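Local coordinates for protein sortase B (Streptococcus pyogenes, PDB 3PSQ) that is a class B sortase involved in pilus assembly, probably a cysteine transpeptidase that acts through an acyl-thioester intermediate, at residues Ile32-Val36 and Glu59-Val65; Gly44-Tyr49 and Met102-Leu106; Ser74-Asp78 and Ser90-His95; His96-Asn100 and Thr189-Met193; Cys138-Phe144 and Thr194-Ile199. All coordinates share one frame; numbering follows the deposited sequence. Where two conformers were deposited one is given.

Contact 1: residues Ile32-Val36 and Glu59-Val65; sequences INSDV and EYINKSV. With ZN (zinc ion), chain P.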
# COMPACT_ATOMS: atom_id res chain seq x y z
N ILE A 32 -15.11 -3.88 16.10
CA ILE A 32 -16.08 -2.82 15.79
C ILE A 32 -16.50 -2.86 14.32
O ILE A 32 -17.64 -2.56 13.98
CB ILE A 32 -15.45 -1.43 16.20
CG1 ILE A 32 -15.57 -1.26 17.70
CG2 ILE A 32 -16.07 -0.24 15.52
CD1 ILE A 32 -16.88 -1.82 18.20
N ASN A 33 -15.58 -3.26 13.45
CA ASN A 33 -15.82 -3.22 12.02
C ASN A 33 -15.09 -4.41 11.41
O ASN A 33 -13.86 -4.41 11.28
CB ASN A 33 -15.32 -1.87 11.47
CG ASN A 33 -15.46 -1.73 9.94
OD1 ASN A 33 -16.10 -2.53 9.28
ND2 ASN A 33 -14.82 -0.72 9.40
N SER A 34 -15.86 -5.41 10.99
CA SER A 34 -15.28 -6.59 10.35
C SER A 34 -14.50 -6.29 9.06
O SER A 34 -13.74 -7.16 8.58
CB SER A 34 -16.36 -7.63 10.10
OG SER A 34 -17.30 -7.15 9.14
N ASP A 35 -14.66 -5.09 8.49
CA ASP A 35 -13.78 -4.64 7.38
C ASP A 35 -12.31 -4.43 7.81
O ASP A 35 -11.41 -4.49 6.97
CB ASP A 35 -14.28 -3.33 6.77
CG ASP A 35 -15.50 -3.50 5.88
OD1 ASP A 35 -16.05 -4.61 5.79
OD2 ASP A 35 -15.91 -2.50 5.25
N VAL A 36 -12.08 -4.12 9.08
CA VAL A 36 -10.72 -3.95 9.61
C VAL A 36 -9.95 -5.28 9.49
O VAL A 36 -10.45 -6.32 9.91
CB VAL A 36 -10.72 -3.40 11.07
CG1 VAL A 36 -9.28 -3.34 11.64
CG2 VAL A 36 -11.41 -1.98 11.16
N GLU A 59 -15.84 2.66 -1.28
CA GLU A 59 -16.46 2.64 0.04
C GLU A 59 -15.82 3.52 1.15
O GLU A 59 -16.54 4.12 1.98
CB GLU A 59 -16.61 1.19 0.53
CG GLU A 59 -17.09 1.04 2.02
CD GLU A 59 -17.16 -0.41 2.45
OE1 GLU A 59 -16.67 -1.26 1.68
OE2 GLU A 59 -17.68 -0.72 3.54
N TYR A 60 -14.50 3.59 1.15
CA TYR A 60 -13.77 4.31 2.18
C TYR A 60 -13.30 5.71 1.78
O TYR A 60 -12.47 6.28 2.47
CB TYR A 60 -12.61 3.44 2.79
CG TYR A 60 -13.20 2.43 3.74
CD1 TYR A 60 -13.48 2.77 5.04
CD2 TYR A 60 -13.60 1.16 3.31
CE1 TYR A 60 -14.11 1.89 5.89
CE2 TYR A 60 -14.21 0.26 4.16
CZ TYR A 60 -14.46 0.63 5.46
OH TYR A 60 -15.07 -0.23 6.35
N ILE A 61 -13.81 6.27 0.70
CA ILE A 61 -13.61 7.71 0.43
C ILE A 61 -14.10 8.61 1.59
O ILE A 61 -13.40 9.50 1.99
CB ILE A 61 -14.33 8.17 -0.88
CG1 ILE A 61 -13.71 7.50 -2.12
CG2 ILE A 61 -14.34 9.70 -0.99
CD1 ILE A 61 -14.61 7.57 -3.34
N ASN A 62 -15.27 8.33 2.16
CA ASN A 62 -15.87 9.17 3.20
C ASN A 62 -16.34 8.30 4.38
O ASN A 62 -17.39 8.53 5.01
CB ASN A 62 -17.08 9.95 2.62
CG ASN A 62 -16.68 11.20 1.84
OD1 ASN A 62 -16.97 11.32 0.65
ND2 ASN A 62 -16.02 12.15 2.52
N LYS A 63 -15.54 7.29 4.68
CA LYS A 63 -15.84 6.40 5.79
C LYS A 63 -14.59 6.15 6.63
O LYS A 63 -13.50 5.92 6.10
CB LYS A 63 -16.37 5.08 5.23
CG LYS A 63 -16.96 4.14 6.25
CD LYS A 63 -17.61 3.06 5.40
CE LYS A 63 -18.27 2.00 6.20
NZ LYS A 63 -18.71 0.93 5.23
N SER A 64 -14.74 6.17 7.95
CA SER A 64 -13.61 5.93 8.87
C SER A 64 -13.40 4.44 9.15
O SER A 64 -14.28 3.61 8.90
CB SER A 64 -13.92 6.60 10.20
OG SER A 64 -15.03 5.94 10.78
N VAL A 65 -12.26 4.11 9.75
CA VAL A 65 -12.00 2.73 10.17
C VAL A 65 -13.07 2.21 11.12
O VAL A 65 -13.34 1.02 11.12
CB VAL A 65 -10.58 2.52 10.73
CG1 VAL A 65 -9.59 2.79 9.66
CG2 VAL A 65 -10.29 3.44 11.95
ZN ZN P . -17.60 -2.57 4.15
O HOH W 1 -18.95 -2.74 5.67

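Contact 2: residues Gly44-Tyr49 and Met102-Leu106; sequences GTHIDY and MFGEL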
# COMPACT_ATOMS: atom_id res chain seq x y z
N GLY A 44 10.19 5.45 9.84
CA GLY A 44 10.72 6.63 9.16
C GLY A 44 9.58 7.56 8.76
O GLY A 44 9.80 8.62 8.18
N THR A 45 8.36 7.17 9.10
CA THR A 45 7.19 7.99 8.82
C THR A 45 6.30 7.83 10.01
O THR A 45 6.56 6.98 10.89
CB THR A 45 6.37 7.46 7.61
OG1 THR A 45 5.71 6.23 7.97
CG2 THR A 45 7.24 7.27 6.36
N HIS A 46 5.21 8.60 10.03
CA HIS A 46 4.19 8.37 11.00
C HIS A 46 3.10 7.44 10.46
O HIS A 46 2.03 7.34 11.06
CB HIS A 46 3.62 9.69 11.61
CG HIS A 46 3.00 10.62 10.61
ND1 HIS A 46 1.85 10.31 9.91
CD2 HIS A 46 3.33 11.89 10.26
CE1 HIS A 46 1.53 11.32 9.12
NE2 HIS A 46 2.40 12.30 9.34
N ILE A 47 3.37 6.71 9.38
CA ILE A 47 2.42 5.70 8.93
C ILE A 47 2.40 4.52 9.89
O ILE A 47 3.35 3.78 10.01
CB ILE A 47 2.71 5.22 7.49
CG1 ILE A 47 2.65 6.41 6.55
CG2 ILE A 47 1.79 4.05 7.13
CD1 ILE A 47 3.33 6.21 5.23
N ASP A 48 1.29 4.39 10.60
CA ASP A 48 1.18 3.44 11.69
C ASP A 48 -0.33 3.33 11.90
O ASP A 48 -0.90 3.97 12.76
CB ASP A 48 1.88 4.03 12.93
CG ASP A 48 1.94 3.08 14.11
OD1 ASP A 48 1.74 1.84 13.94
OD2 ASP A 48 2.19 3.61 15.21
N TYR A 49 -0.98 2.53 11.07
CA TYR A 49 -2.43 2.64 10.98
C TYR A 49 -3.12 1.32 10.83
O TYR A 49 -2.59 0.42 10.18
CB TYR A 49 -2.86 3.47 9.76
CG TYR A 49 -2.18 4.79 9.56
CD1 TYR A 49 -2.02 5.73 10.61
CD2 TYR A 49 -1.73 5.12 8.30
CE1 TYR A 49 -1.39 6.98 10.33
CE2 TYR A 49 -1.11 6.30 8.03
CZ TYR A 49 -0.95 7.23 9.02
OH TYR A 49 -0.28 8.39 8.59
N MET A 102 -3.10 10.81 5.54
CA MET A 102 -2.40 9.68 6.14
C MET A 102 -1.11 9.26 5.44
O MET A 102 -0.17 8.79 6.10
CB MET A 102 -3.35 8.50 6.32
CG MET A 102 -4.58 8.85 7.15
SD MET A 102 -5.91 7.62 7.05
CE MET A 102 -5.17 6.28 7.98
N PHE A 103 -1.06 9.43 4.13
CA PHE A 103 0.07 9.04 3.29
C PHE A 103 0.82 10.25 2.77
O PHE A 103 1.40 10.19 1.69
CB PHE A 103 -0.42 8.21 2.07
CG PHE A 103 -0.62 6.69 2.35
CD1 PHE A 103 -0.24 6.10 3.53
CD2 PHE A 103 -1.15 5.85 1.34
CE1 PHE A 103 -0.40 4.68 3.74
CE2 PHE A 103 -1.35 4.46 1.55
CZ PHE A 103 -0.95 3.88 2.75
N GLY A 104 0.78 11.38 3.48
CA GLY A 104 1.47 12.58 3.00
C GLY A 104 2.99 12.40 2.95
O GLY A 104 3.67 13.14 2.25
N GLU A 105 3.54 11.45 3.71
CA GLU A 105 5.01 11.24 3.68
C GLU A 105 5.53 10.34 2.57
O GLU A 105 6.75 10.29 2.34
CB GLU A 105 5.48 10.67 5.01
CG GLU A 105 5.28 11.63 6.19
CD GLU A 105 5.25 10.89 7.50
OE1 GLU A 105 4.30 10.15 7.75
OE2 GLU A 105 6.17 11.05 8.32
N LEU A 106 4.65 9.64 1.84
CA LEU A 106 5.13 8.69 0.81
C LEU A 106 6.14 9.34 -0.17
O LEU A 106 7.11 8.69 -0.56
CB LEU A 106 3.98 8.00 0.06
CG LEU A 106 3.18 6.92 0.80
CD1 LEU A 106 2.21 6.19 -0.13
CD2 LEU A 106 4.10 5.93 1.52

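Contact 3: residues Ser74-Asp78 and Ser90-His95; sequences SVFLD and SLIYAH. With ZN (zinc ion), chain R; ACY (acetic acid), chain H.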
# COMPACT_ATOMS: atom_id res chain seq x y z
N SER A 74 -10.48 6.59 4.69
CA SER A 74 -9.46 5.66 5.25
C SER A 74 -8.58 5.05 4.17
O SER A 74 -8.96 5.00 3.00
CB SER A 74 -10.11 4.50 6.01
OG SER A 74 -11.06 4.91 6.96
N VAL A 75 -7.40 4.58 4.57
CA VAL A 75 -6.56 3.76 3.73
C VAL A 75 -7.06 2.31 3.71
O VAL A 75 -7.45 1.78 4.74
CB VAL A 75 -5.09 3.79 4.23
CG1 VAL A 75 -4.27 2.83 3.36
CG2 VAL A 75 -4.55 5.26 4.15
N PHE A 76 -7.06 1.69 2.53
CA PHE A 76 -7.76 0.41 2.33
C PHE A 76 -6.98 -0.56 1.43
O PHE A 76 -6.36 -0.15 0.45
CB PHE A 76 -9.15 0.67 1.74
CG PHE A 76 -9.12 1.32 0.38
CD1 PHE A 76 -9.12 0.55 -0.78
CD2 PHE A 76 -9.05 2.72 0.25
CE1 PHE A 76 -9.13 1.18 -2.05
CE2 PHE A 76 -9.04 3.33 -1.00
CZ PHE A 76 -9.01 2.57 -2.15
N LEU A 77 -7.04 -1.85 1.75
CA LEU A 77 -6.56 -2.89 0.87
C LEU A 77 -7.54 -3.05 -0.28
O LEU A 77 -8.75 -3.13 -0.06
CB LEU A 77 -6.47 -4.23 1.63
CG LEU A 77 -6.01 -5.45 0.81
CD1 LEU A 77 -4.58 -5.26 0.30
CD2 LEU A 77 -6.08 -6.75 1.58
N ASP A 78 -7.03 -3.15 -1.49
CA ASP A 78 -7.87 -3.39 -2.65
C ASP A 78 -8.91 -4.51 -2.38
O ASP A 78 -8.53 -5.59 -1.89
CB ASP A 78 -7.00 -3.72 -3.87
CG ASP A 78 -7.81 -3.82 -5.15
OD1 ASP A 78 -8.57 -4.78 -5.33
OD2 ASP A 78 -7.70 -2.93 -5.99
N SER A 90 -0.46 -7.16 -3.46
CA SER A 90 -1.45 -6.57 -2.59
C SER A 90 -1.31 -5.05 -2.67
O SER A 90 -0.22 -4.50 -2.45
CB SER A 90 -1.28 -7.09 -1.17
OG SER A 90 -1.46 -8.50 -1.15
N LEU A 91 -2.41 -4.38 -3.03
CA LEU A 91 -2.45 -2.93 -3.21
C LEU A 91 -3.19 -2.27 -2.04
O LEU A 91 -4.40 -2.54 -1.77
CB LEU A 91 -3.09 -2.56 -4.54
CG LEU A 91 -3.17 -1.06 -4.85
CD1 LEU A 91 -1.79 -0.32 -4.92
CD2 LEU A 91 -3.98 -0.87 -6.11
N ILE A 92 -2.44 -1.47 -1.32
CA ILE A 92 -3.00 -0.64 -0.26
C ILE A 92 -3.03 0.81 -0.78
O ILE A 92 -2.01 1.38 -1.19
CB ILE A 92 -2.19 -0.75 1.05
CG1 ILE A 92 -2.23 -2.20 1.56
CG2 ILE A 92 -2.74 0.24 2.10
CD1 ILE A 92 -1.47 -2.47 2.86
N TYR A 93 -4.22 1.38 -0.79
CA TYR A 93 -4.48 2.62 -1.49
C TYR A 93 -5.17 3.62 -0.55
O TYR A 93 -5.79 3.23 0.47
CB TYR A 93 -5.38 2.31 -2.73
CG TYR A 93 -5.48 3.44 -3.69
CD1 TYR A 93 -4.48 3.68 -4.61
CD2 TYR A 93 -6.58 4.31 -3.65
CE1 TYR A 93 -4.53 4.77 -5.49
CE2 TYR A 93 -6.66 5.39 -4.52
CZ TYR A 93 -5.64 5.62 -5.44
OH TYR A 93 -5.71 6.70 -6.32
N ALA A 94 -5.01 4.90 -0.86
CA ALA A 94 -5.82 5.98 -0.22
C ALA A 94 -6.31 6.91 -1.30
O ALA A 94 -5.55 7.25 -2.21
CB ALA A 94 -5.02 6.75 0.87
N HIS A 95 -7.59 7.27 -1.25
CA HIS A 95 -8.12 8.31 -2.12
C HIS A 95 -7.55 9.68 -1.74
O HIS A 95 -6.79 9.82 -0.77
CB HIS A 95 -9.66 8.31 -2.09
CG HIS A 95 -10.26 7.18 -2.86
ND1 HIS A 95 -10.45 7.23 -4.23
CD2 HIS A 95 -10.70 5.95 -2.46
CE1 HIS A 95 -10.98 6.09 -4.64
NE2 HIS A 95 -11.12 5.30 -3.59
ZN ZN R . -10.53 8.73 -5.46
C ACY H . -7.84 9.14 -5.78
O ACY H . -7.86 7.95 -6.25
OXT ACY H . -8.88 9.71 -5.36
CH3 ACY H . -6.53 9.86 -5.63
O HOH W 2 -9.46 6.58 0.78

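Contact 4: residues His96-Asn100 and Thr189-Met193; sequences HMAGN and TCEDM. With ZN (zinc ion), chain L; EDO (1,2-ethanediol), chain E; ACY (acetic acid), chain H.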
# COMPACT_ATOMS: atom_id res chain seq x y z
N HIS A 96 -7.92 10.69 -2.50
CA HIS A 96 -7.28 12.00 -2.36
C HIS A 96 -7.22 12.53 -0.93
O HIS A 96 -6.14 12.93 -0.47
CB HIS A 96 -7.97 13.02 -3.29
CG HIS A 96 -7.65 14.46 -2.98
ND1 HIS A 96 -6.50 15.08 -3.43
CD2 HIS A 96 -8.36 15.41 -2.33
CE1 HIS A 96 -6.51 16.35 -3.05
NE2 HIS A 96 -7.62 16.57 -2.37
N MET A 97 -8.34 12.58 -0.22
CA MET A 97 -8.31 13.12 1.14
C MET A 97 -7.48 12.27 2.11
O MET A 97 -6.57 12.81 2.76
CB MET A 97 -9.72 13.40 1.71
CG MET A 97 -10.48 14.55 1.03
SD MET A 97 -9.68 16.19 1.18
CE MET A 97 -8.91 16.04 2.82
N ALA A 98 -7.82 10.98 2.25
CA ALA A 98 -7.08 10.07 3.10
C ALA A 98 -5.59 10.00 2.74
O ALA A 98 -4.75 9.78 3.60
CB ALA A 98 -7.68 8.68 3.09
N GLY A 99 -5.27 10.18 1.47
CA GLY A 99 -3.89 10.13 1.05
C GLY A 99 -3.14 11.34 1.58
O GLY A 99 -2.05 11.20 2.15
N ASN A 100 -3.71 12.54 1.36
CA ASN A 100 -3.18 13.76 1.94
C ASN A 100 -3.11 13.70 3.47
O ASN A 100 -2.14 14.12 4.05
CB ASN A 100 -3.98 14.99 1.50
CG ASN A 100 -3.49 15.58 0.16
OD1 ASN A 100 -2.61 16.42 0.15
ND2 ASN A 100 -4.06 15.12 -0.95
N THR A 189 -1.11 6.53 -3.34
CA THR A 189 -2.12 7.53 -3.35
C THR A 189 -1.85 8.51 -4.49
O THR A 189 -1.03 8.23 -5.37
CB THR A 189 -2.28 8.22 -1.95
OG1 THR A 189 -3.44 9.06 -1.98
CG2 THR A 189 -1.04 9.00 -1.56
N CYS A 190 -2.55 9.64 -4.49
CA CYS A 190 -2.31 10.68 -5.49
C CYS A 190 -1.02 11.47 -5.23
O CYS A 190 -0.44 11.44 -4.16
CB CYS A 190 -3.49 11.64 -5.53
SG CYS A 190 -3.78 12.48 -3.96
N GLU A 191 -0.58 12.17 -6.26
CA GLU A 191 0.46 13.15 -6.10
C GLU A 191 -0.05 14.42 -6.80
O GLU A 191 0.13 14.57 -8.01
CB GLU A 191 1.76 12.63 -6.70
CG GLU A 191 3.01 13.40 -6.33
CD GLU A 191 4.21 12.48 -6.21
OE1 GLU A 191 4.30 11.51 -7.02
OE2 GLU A 191 5.06 12.72 -5.30
N ASP A 192 -0.71 15.30 -6.05
CA ASP A 192 -1.43 16.46 -6.63
C ASP A 192 -0.56 17.52 -7.34
O ASP A 192 -1.10 18.52 -7.82
CB ASP A 192 -2.30 17.19 -5.60
CG ASP A 192 -3.28 16.27 -4.91
OD1 ASP A 192 -4.01 15.50 -5.60
OD2 ASP A 192 -3.32 16.32 -3.67
N MET A 193 0.76 17.33 -7.38
CA MET A 193 1.55 18.30 -8.14
C MET A 193 1.71 17.94 -9.61
O MET A 193 2.04 18.81 -10.39
CB MET A 193 2.91 18.57 -7.49
CG MET A 193 2.82 19.27 -6.11
SD MET A 193 2.05 20.93 -6.14
CE MET A 193 0.46 20.62 -5.36
ZN ZN L . -5.10 14.20 -4.64
C1 EDO E . -0.24 12.42 -0.53
O1 EDO E . -0.47 13.80 -0.78
C2 EDO E . 1.14 12.00 -1.05
O2 EDO E . 1.47 12.60 -2.33
C ACY H . -7.84 9.14 -5.78
O ACY H . -7.86 7.95 -6.25
OXT ACY H . -8.88 9.71 -5.36
CH3 ACY H . -6.53 9.86 -5.63
O HOH W 3 -0.85 17.30 -1.91
O HOH W 4 -6.30 13.79 -6.52

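Contact 5: residues Cys138-Phe144 and Thr194-Ile199; sequences CIQTDAF and TTDGRI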
# COMPACT_ATOMS: atom_id res chain seq x y z
N CYS A 138 10.28 3.34 -5.66
CA CYS A 138 9.34 4.44 -5.56
C CYS A 138 8.97 4.85 -6.97
O CYS A 138 9.84 5.22 -7.77
CB CYS A 138 10.02 5.62 -4.88
SG CYS A 138 8.90 6.99 -4.55
N ILE A 139 7.68 4.81 -7.29
CA ILE A 139 7.19 4.97 -8.67
C ILE A 139 6.38 6.25 -8.88
O ILE A 139 5.58 6.64 -8.02
CB ILE A 139 6.30 3.74 -9.02
CG1 ILE A 139 7.12 2.44 -8.98
CG2 ILE A 139 5.53 3.93 -10.34
CD1 ILE A 139 6.32 1.21 -8.62
N GLN A 140 6.62 6.93 -9.99
CA GLN A 140 5.73 8.01 -10.38
C GLN A 140 4.97 7.59 -11.63
O GLN A 140 5.54 7.28 -12.68
CB GLN A 140 6.43 9.35 -10.62
CG GLN A 140 5.48 10.42 -11.22
CD GLN A 140 4.72 11.25 -10.17
OE1 GLN A 140 3.59 10.93 -9.78
NE2 GLN A 140 5.36 12.33 -9.71
N THR A 141 3.66 7.56 -11.48
CA THR A 141 2.85 7.13 -12.56
C THR A 141 1.61 8.00 -12.49
O THR A 141 1.61 9.03 -11.82
CB THR A 141 2.57 5.61 -12.46
OG1 THR A 141 1.87 5.21 -13.61
CG2 THR A 141 1.75 5.24 -11.23
N ASP A 142 0.56 7.63 -13.21
CA ASP A 142 -0.68 8.39 -13.10
C ASP A 142 -1.88 7.46 -12.91
O ASP A 142 -1.73 6.22 -12.91
CB ASP A 142 -0.85 9.33 -14.28
CG ASP A 142 -0.99 8.59 -15.57
OD1 ASP A 142 -1.57 7.49 -15.59
OD2 ASP A 142 -0.53 9.13 -16.59
N ALA A 143 -3.07 8.06 -12.77
CA ALA A 143 -4.29 7.32 -12.47
C ALA A 143 -4.58 6.25 -13.51
O ALA A 143 -5.37 5.34 -13.26
CB ALA A 143 -5.49 8.30 -12.37
N PHE A 144 -3.91 6.33 -14.67
CA PHE A 144 -4.25 5.48 -15.80
C PHE A 144 -3.21 4.46 -16.11
O PHE A 144 -3.25 3.88 -17.18
CB PHE A 144 -4.65 6.30 -17.04
CG PHE A 144 -5.75 7.27 -16.75
CD1 PHE A 144 -7.09 6.85 -16.69
CD2 PHE A 144 -5.43 8.59 -16.39
CE1 PHE A 144 -8.08 7.74 -16.31
CE2 PHE A 144 -6.42 9.48 -16.03
CZ PHE A 144 -7.74 9.06 -15.98
N THR A 194 1.46 16.69 -9.99
CA THR A 194 1.55 16.29 -11.43
C THR A 194 0.21 15.79 -12.00
O THR A 194 -0.70 15.48 -11.23
CB THR A 194 2.72 15.27 -11.72
OG1 THR A 194 2.59 14.12 -10.89
CG2 THR A 194 4.07 15.91 -11.47
N THR A 195 0.10 15.71 -13.33
CA THR A 195 -1.22 15.50 -13.98
C THR A 195 -1.76 14.10 -13.68
O THR A 195 -1.17 13.11 -14.12
CB THR A 195 -1.19 15.78 -15.51
OG1 THR A 195 -0.95 17.19 -15.74
CG2 THR A 195 -2.54 15.41 -16.19
N ASP A 196 -2.88 14.04 -12.94
CA ASP A 196 -3.49 12.75 -12.57
C ASP A 196 -2.49 11.87 -11.83
O ASP A 196 -2.60 10.65 -11.84
CB ASP A 196 -3.99 12.03 -13.82
CG ASP A 196 -5.01 12.85 -14.57
OD1 ASP A 196 -5.92 13.41 -13.92
OD2 ASP A 196 -4.94 12.95 -15.79
N GLY A 197 -1.53 12.53 -11.19
CA GLY A 197 -0.32 11.88 -10.74
C GLY A 197 -0.60 10.91 -9.63
O GLY A 197 -1.48 11.17 -8.79
N ARG A 198 0.12 9.77 -9.66
CA ARG A 198 0.04 8.79 -8.55
C ARG A 198 1.44 8.43 -8.07
O ARG A 198 2.37 8.32 -8.86
CB ARG A 198 -0.75 7.52 -8.92
CG ARG A 198 -2.19 7.71 -9.35
CD ARG A 198 -3.11 8.03 -8.19
NE ARG A 198 -4.50 8.22 -8.62
CZ ARG A 198 -5.06 9.40 -8.91
NH1 ARG A 198 -4.34 10.52 -8.82
NH2 ARG A 198 -6.36 9.49 -9.26
N ILE A 199 1.58 8.26 -6.77
CA ILE A 199 2.81 7.71 -6.26
C ILE A 199 2.60 6.26 -5.79
O ILE A 199 1.57 5.95 -5.18
CB ILE A 199 3.42 8.59 -5.12
CG1 ILE A 199 4.77 8.00 -4.69
CG2 ILE A 199 2.44 8.72 -3.96
CD1 ILE A 199 5.60 8.90 -3.79

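Contact 1: residues Ile32-Val36 and Glu59-Val65
Asp35 and Glu59 meet at a zinc ion in a loop-to-loop contact. Residues Ile32-Val36 turn from helix 22-32 into strand 36-41, and Glu59-Val65 belong to the loop after strand 48-53. Asp35 OD2 binds the metal at 2.0 Å and Glu59 OE2 binds it at 1.9 Å. A water and Glu55 complete the site. The zinc brings two carboxylates together that would otherwise be expected to repel. Lys63 NZ forms a salt bridge with Glu59 OE2 and approaches its anti lone pair, which probably offsets more of the charge.

Beside the metal, Tyr60 OH donates to Asp35 OD2 over 2.7 Å, so this oxygen serves both zinc and phenol. The carboxylate stands 66° from the ring plane and meets the ring at its edge. Asn33 ND2 gives one nearly straight bond to Tyr60 OH. A second, Asn33 ND2 to Val65 O, is 2.9 Å long. Both partners lie in the amide plane. Asn33 OD1 accepts from Asp35 N in an Asx turn, so both amide ends have partners.

Val36 CG2 packs against Val65 O. Around this, Val36 and Val65 rest on Leu29 of helix 22-32, and Asn33, Val36, Tyr60 and Val65 touch Val52 of strand 48-53.

Contact 2: residues Gly44-Tyr49 and Met102-Leu106
Glu105 reaches across to the backbone of His46 and holds the turn that leads into strand 48-53. His46 N donates to Glu105 OE1 over 2.9 Å, on the syn lone pair, with a weaker bond to Glu105 OE2. The same OE1 sits over the centre of the imidazole, 3.0 Å above its plane, because His46 CG stands between the backbone N and the carbonyl carbon (chi1 60°).

Ile47 N donates to Thr45 OG1 in an ST turn, and Thr45 OG1 in turn donates to Val42 O. Tyr49 OH donates to Met102 O over 2.5 Å, in the carbonyl plane and on a lone pair. His46 ND1 donates to Tyr49 OH over 3.2 Å, close to its own ring plane. The phenol is thus both donor and acceptor.

In one of its two conformers Met102 bends at chi3 (71°) and lays CE over one face of the Tyr49 ring, 3.9 Å from the centroid. This methyl contact is CH-pi; the sulfur makes a more distant Met-aromatic one. Ile47 CD1 touches both Phe103 CD1 and Leu106 CD2.

The arrangement is an ST turn before a sheet strand, pinned to the type I turn Phe103-Leu106 after helix 96-102 of the sortase fold.

Contact 3: residues Ser74-Asp78 and Ser90-His95
Phe76 and Tyr93 form the central pair of an antiparallel beta hairpin in the sortase sheet, made by strands 76-77 and 89-93. Their backbones bond both ways: Phe76 N to Tyr93 O and Tyr93 N to Phe76 O, each 2.9 Å. Asp78 N adds a bond to Leu91 O. Leu77 and Ile92 are the non-hydrogen-bonded pair between them.

The aromatic contacts lie on the Phe76 side of the sheet. The Phe76 and Tyr93 side chains run side by side, but their ring planes are 63° apart. Phe76 CZ meets the edge of the tyrosine ring, while Tyr93 CB lies over the phenylalanine face. Phe76 CG stands between its backbone N and carbonyl carbon (chi1 62°), which brings one ring face over Tyr93 O. His95 joins the cluster through CD2, near Phe76 CE2; the planes are tilted by 21° and displaced, with little overlap.

On the apolar side, Leu77 CD1 packs against Ile92 CG1, and Val75 CG1 touches Ile92 CG2 beside them.

Water 2 joins Ser74 O to His95 N. His95, the predicted proton donor/acceptor, bonds through NE2 to Asn57 O. Its ND1 binds a zinc ion at 1.9 Å, and an acetate bridges that metal to Tyr93 OH.

Contact 4: residues His96-Asn100 and Thr189-Met193
Gly99 of helix 96-102 packs against Thr189 in the C-terminal part of strand 184-190, with their CA atoms 5.4 Å apart. One helix turn earlier, His96 faces Cys190 at a CA distance of 6.0 Å. This is the sortase active-site cleft, where the predicted acyl-thioester cysteine lies on strand 184-190 beside the helix that follows the predicted catalytic histidine, His95. The backbones come close here. Gly99 has no side chain, and Thr189 OG1 approaches its CA to 3.2 Å. That hydroxyl is hydrogen-bonded to Ala94 O.

The side chains gather round a zinc ion. His96 ND1 binds it at 2.0 Å, Cys190 SG at 2.3 Å and Asp192 OD1 at 1.9 Å. Water 4 is the fourth ligand. The His96 side chain extends with CG anti to the backbone N (chi1 165°), which carries the ring out to the metal. The imidazole and the Asp192 carboxylate are turned 57° to each other, with the carboxylate at the ring edge. In this form of the enzyme the cysteine sulfur is therefore engaged by metal.

Asn100 is the second shell. Its amide comes from the opposite direction and lies nearly coplanar with the Asp192 carboxylate (6°). One N-H of ND2 points back to His96 O. The other N-H forms a nearly straight bond to the second carboxylate oxygen, Asn100 ND2 to Asp192 OD2, 3.1 Å.

Contact 5: residues Cys138-Phe144 and Thr194-Ile199
Arg198 and Thr141 pair across two antiparallel strands, 130-142 and 197-205, in the sortase sheet. Their backbones bond both ways, Thr141 N to Arg198 O and Arg198 N to Thr141 O, the second at 2.7 Å. The two side chains lie on the same face of the sheet and slant across each other, with Thr141 CG2 4.1 Å from Arg198 CB.

Arg198, the predicted transition-state stabiliser, bends at chi2 (-75°). Its CG passes the peptide between Asp142 and Ala143, and Ala143 CB sits over one face of the guanidinium, 3.4 Å from Arg198 NH2. The other terminal nitrogen, Arg198 NH1, donates to Gly197 O. These contacts restrain the guanidinium, and the side chain also reaches Cys190.

The opposite face carries Gln140 and Ile199. Ile199 CD1 reaches across to Cys138 SG, 3.9 Å away on the neighbouring strand.

Beyond strand 130-142, the loop at Ala143 and Phe144 meets the type II turn Thr194-Gly197 that leads into strand 197-205. Asp196 O takes the backbone N of Ala143. The Phe144 ring stands nearly upright to the Asp196 carboxylate, planes 87° apart, with the acid at the ring edge. In an Asx turn, Phe144 N donates to Asp142 OD1 over 2.8 Å.

Contacts 3, 4 and 5 converge on the active site. The predicted catalytic residues are divided among them: His95 in contact 3, Cys190 in contact 4 and Arg198 in contact 5. Contacts 4 and 5 lie with centres about 10 Å apart and are joined by the sheet bond between Thr189 O and Ile199 N, 3.0 Å. Ala94 CB packs 3.5 Å from Gly99 N between contacts 3 and 4, and one acetate touches both. Contact 2 backs this site, with Phe103 CZ 3.5 Å from Val75 CG1. Contact 1 holds a separate zinc and reaches contact 3 through Ser74. The centre of contact 1 is about 18 Å from that of contact 4.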